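Local coordinates for protein esterase D (Cellvibrio japonicus, PDB 2W87) that binds glucuronic acid-containing sugars through its family 35 carbohydrate-binding module, the part described here, and as a whole enzyme probably degrades plant cell walls, at residues R53-R58 and L126-G131. Numbering follows the deposited sequence.
Sequences RTLTIR and LSVVGG
Leu-126 meets Ile-57 at a non-hydrogen-bonded pair of two antiparallel strands: its CG stands anti to the backbone N (chi1 175°), and CD1 reaches across to Ile-57 CG1 at 3.7 Å and also touches CB of Leu-55. Ser-127 pairs with Thr-56 through both backbone bonds, N to Thr-56 O and O from Thr-56 N, each 2.8 Å long and close to straight. On the more open face their CB atoms lie 4.1 Å apart, and a water bridges Thr-56 OG1 (2.7 Å) to Thr-54 O, to which it donates, with a weak link to Ser-127 OG. Val-128 returns to the face of Leu-126 and lies alongside Leu-55, both methyls 3.8 Å from Leu-55 CD2, while CG1 also packs on CG of Arg-53. These strands are the central pair of a four-stranded antiparallel sheet in the beta-sandwich of the module; Leu-126 and Val-128 pack on Trp-43 and Ile-45 of strand 40-47 in the facing sheet. Val-129 closes the ladder, its N and O bonded to O and N of Thr-54, whose hydroxyl is hydrogen-bonded to Asp-100 on the neighbouring strand 95-103. Beyond the strand, Gly-130 offers its carbonyl O to Arg-53 NE at 2.7 Å. That bond is bent (138° at the hydrogen), with NE well above the carbonyl plane; the arginine chain, kinked at chi2 (63°), brings NE there, and NH1 is bound by the carbonyls of Ser-49 and Gly-51. At Gly-131, CA comes obliquely to Arg-53 NH2, 4.2 Å away.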
loop_
_atom_site.group_PDB
_atom_site.type_symbol
_atom_site.label_atom_id
_atom_site.label_comp_id
_atom_site.label_asym_id
_atom_site.label_seq_id
_atom_site.Cartn_x
_atom_site.Cartn_y
_atom_site.Cartn_z
ATOM N N ARG A 53 -9.645 -9.102 6.203
ATOM C CA ARG A 53 -9.525 -7.693 6.524
ATOM C C ARG A 53 -9.832 -6.895 5.263
ATOM O O ARG A 53 -9.627 -7.358 4.129
ATOM C CB ARG A 53 -8.102 -7.326 6.963
ATOM C CG ARG A 53 -7.791 -7.492 8.420
ATOM C CD ARG A 53 -7.887 -8.937 8.878
ATOM N NE ARG A 53 -7.601 -9.049 10.304
ATOM C CZ ARG A 53 -7.282 -10.184 10.933
ATOM N NH1 ARG A 53 -7.174 -11.342 10.277
ATOM N NH2 ARG A 53 -7.041 -10.143 12.235
ATOM N N THR A 54 -10.292 -5.681 5.471
ATOM C CA THR A 54 -10.424 -4.718 4.379
ATOM C C THR A 54 -9.229 -3.799 4.404
ATOM O O THR A 54 -8.958 -3.176 5.424
ATOM C CB THR A 54 -11.688 -3.897 4.513
ATOM O OG1 THR A 54 -12.812 -4.780 4.506
ATOM C CG2 THR A 54 -11.801 -2.951 3.336
ATOM N N LEU A 55 -8.507 -3.752 3.286
ATOM C CA LEU A 55 -7.355 -2.877 3.136
ATOM C C LEU A 55 -7.808 -1.702 2.302
ATOM O O LEU A 55 -8.425 -1.907 1.258
ATOM C CB LEU A 55 -6.207 -3.581 2.409
ATOM C CG LEU A 55 -5.650 -4.832 3.035
ATOM C CD1 LEU A 55 -4.325 -5.201 2.391
ATOM C CD2 LEU A 55 -5.445 -4.659 4.502
ATOM N N THR A 56 -7.508 -0.485 2.757
ATOM C CA THR A 56 -7.826 0.707 2.015
ATOM C C THR A 56 -6.520 1.449 1.746
ATOM O O THR A 56 -5.804 1.825 2.674
ATOM C CB THR A 56 -8.847 1.564 2.790
ATOM O OG1 THR A 56 -10.075 0.825 2.931
ATOM C CG2 THR A 56 -9.130 2.865 2.064
ATOM N N ILE A 57 -6.208 1.608 0.464
ATOM C CA ILE A 57 -4.989 2.278 0.019
ATOM C C ILE A 57 -5.333 3.647 -0.506
ATOM O O ILE A 57 -6.131 3.763 -1.437
ATOM C CB ILE A 57 -4.349 1.460 -1.127
ATOM C CG1 ILE A 57 -3.963 0.068 -0.625
ATOM C CG2 ILE A 57 -3.136 2.191 -1.732
ATOM C CD1 ILE A 57 -3.548 -0.859 -1.756
ATOM N N ARG A 58 -4.765 4.686 0.094
ATOM C CA ARG A 58 -4.994 6.055 -0.357
ATOM C C ARG A 58 -3.838 6.470 -1.271
ATOM O O ARG A 58 -2.667 6.291 -0.925
ATOM C CB ARG A 58 -5.105 6.999 0.833
ATOM C CG ARG A 58 -5.610 8.370 0.457
ATOM C CD ARG A 58 -6.057 9.141 1.666
ATOM N NE ARG A 58 -6.686 10.419 1.307
ATOM C CZ ARG A 58 -6.055 11.583 1.274
ATOM N NH1 ARG A 58 -4.768 11.671 1.587
ATOM N NH2 ARG A 58 -6.726 12.672 0.925
ATOM N N LEU A 126 -1.925 3.087 4.138
ATOM C CA LEU A 126 -2.664 1.843 4.115
ATOM C C LEU A 126 -3.473 1.777 5.408
ATOM O O LEU A 126 -2.914 1.901 6.491
ATOM C CB LEU A 126 -1.717 0.632 4.049
ATOM C CG LEU A 126 -2.394 -0.740 4.138
ATOM C CD1 LEU A 126 -3.226 -1.006 2.885
ATOM C CD2 LEU A 126 -1.383 -1.850 4.392
ATOM N N SER A 127 -4.783 1.595 5.282
ATOM C CA SER A 127 -5.672 1.428 6.430
ATOM C C SER A 127 -6.138 -0.024 6.439
ATOM O O SER A 127 -6.443 -0.570 5.395
ATOM C CB SER A 127 -6.867 2.360 6.283
ATOM O OG SER A 127 -7.892 1.970 7.146
ATOM N N VAL A 128 -6.187 -0.636 7.618
ATOM C CA VAL A 128 -6.509 -2.045 7.760
ATOM C C VAL A 128 -7.621 -2.191 8.793
ATOM O O VAL A 128 -7.487 -1.702 9.921
ATOM C CB VAL A 128 -5.299 -2.825 8.252
ATOM C CG1 VAL A 128 -5.594 -4.311 8.276
ATOM C CG2 VAL A 128 -4.084 -2.524 7.373
ATOM N N VAL A 129 -8.715 -2.837 8.406
ATOM C CA VAL A 129 -9.820 -3.069 9.344
ATOM C C VAL A 129 -10.230 -4.537 9.382
ATOM O O VAL A 129 -10.383 -5.174 8.349
ATOM C CB VAL A 129 -11.076 -2.248 8.995
ATOM C CG1 VAL A 129 -12.061 -2.373 10.160
ATOM C CG2 VAL A 129 -10.728 -0.805 8.736
ATOM N N GLY A 130 -10.442 -5.071 10.581
ATOM C CA GLY A 130 -10.828 -6.475 10.731
ATOM C C GLY A 130 -10.120 -7.124 11.903
ATOM O O GLY A 130 -8.908 -7.270 11.901
ATOM N N GLY A 131 -10.875 -7.521 12.922
ATOM C CA GLY A 131 -10.262 -8.220 14.043
ATOM C C GLY A 131 -9.259 -7.346 14.755
ATOM O O GLY A 131 -9.405 -6.123 14.775
HETATM O O HOH W 1 -9.792 -0.343 5.348
#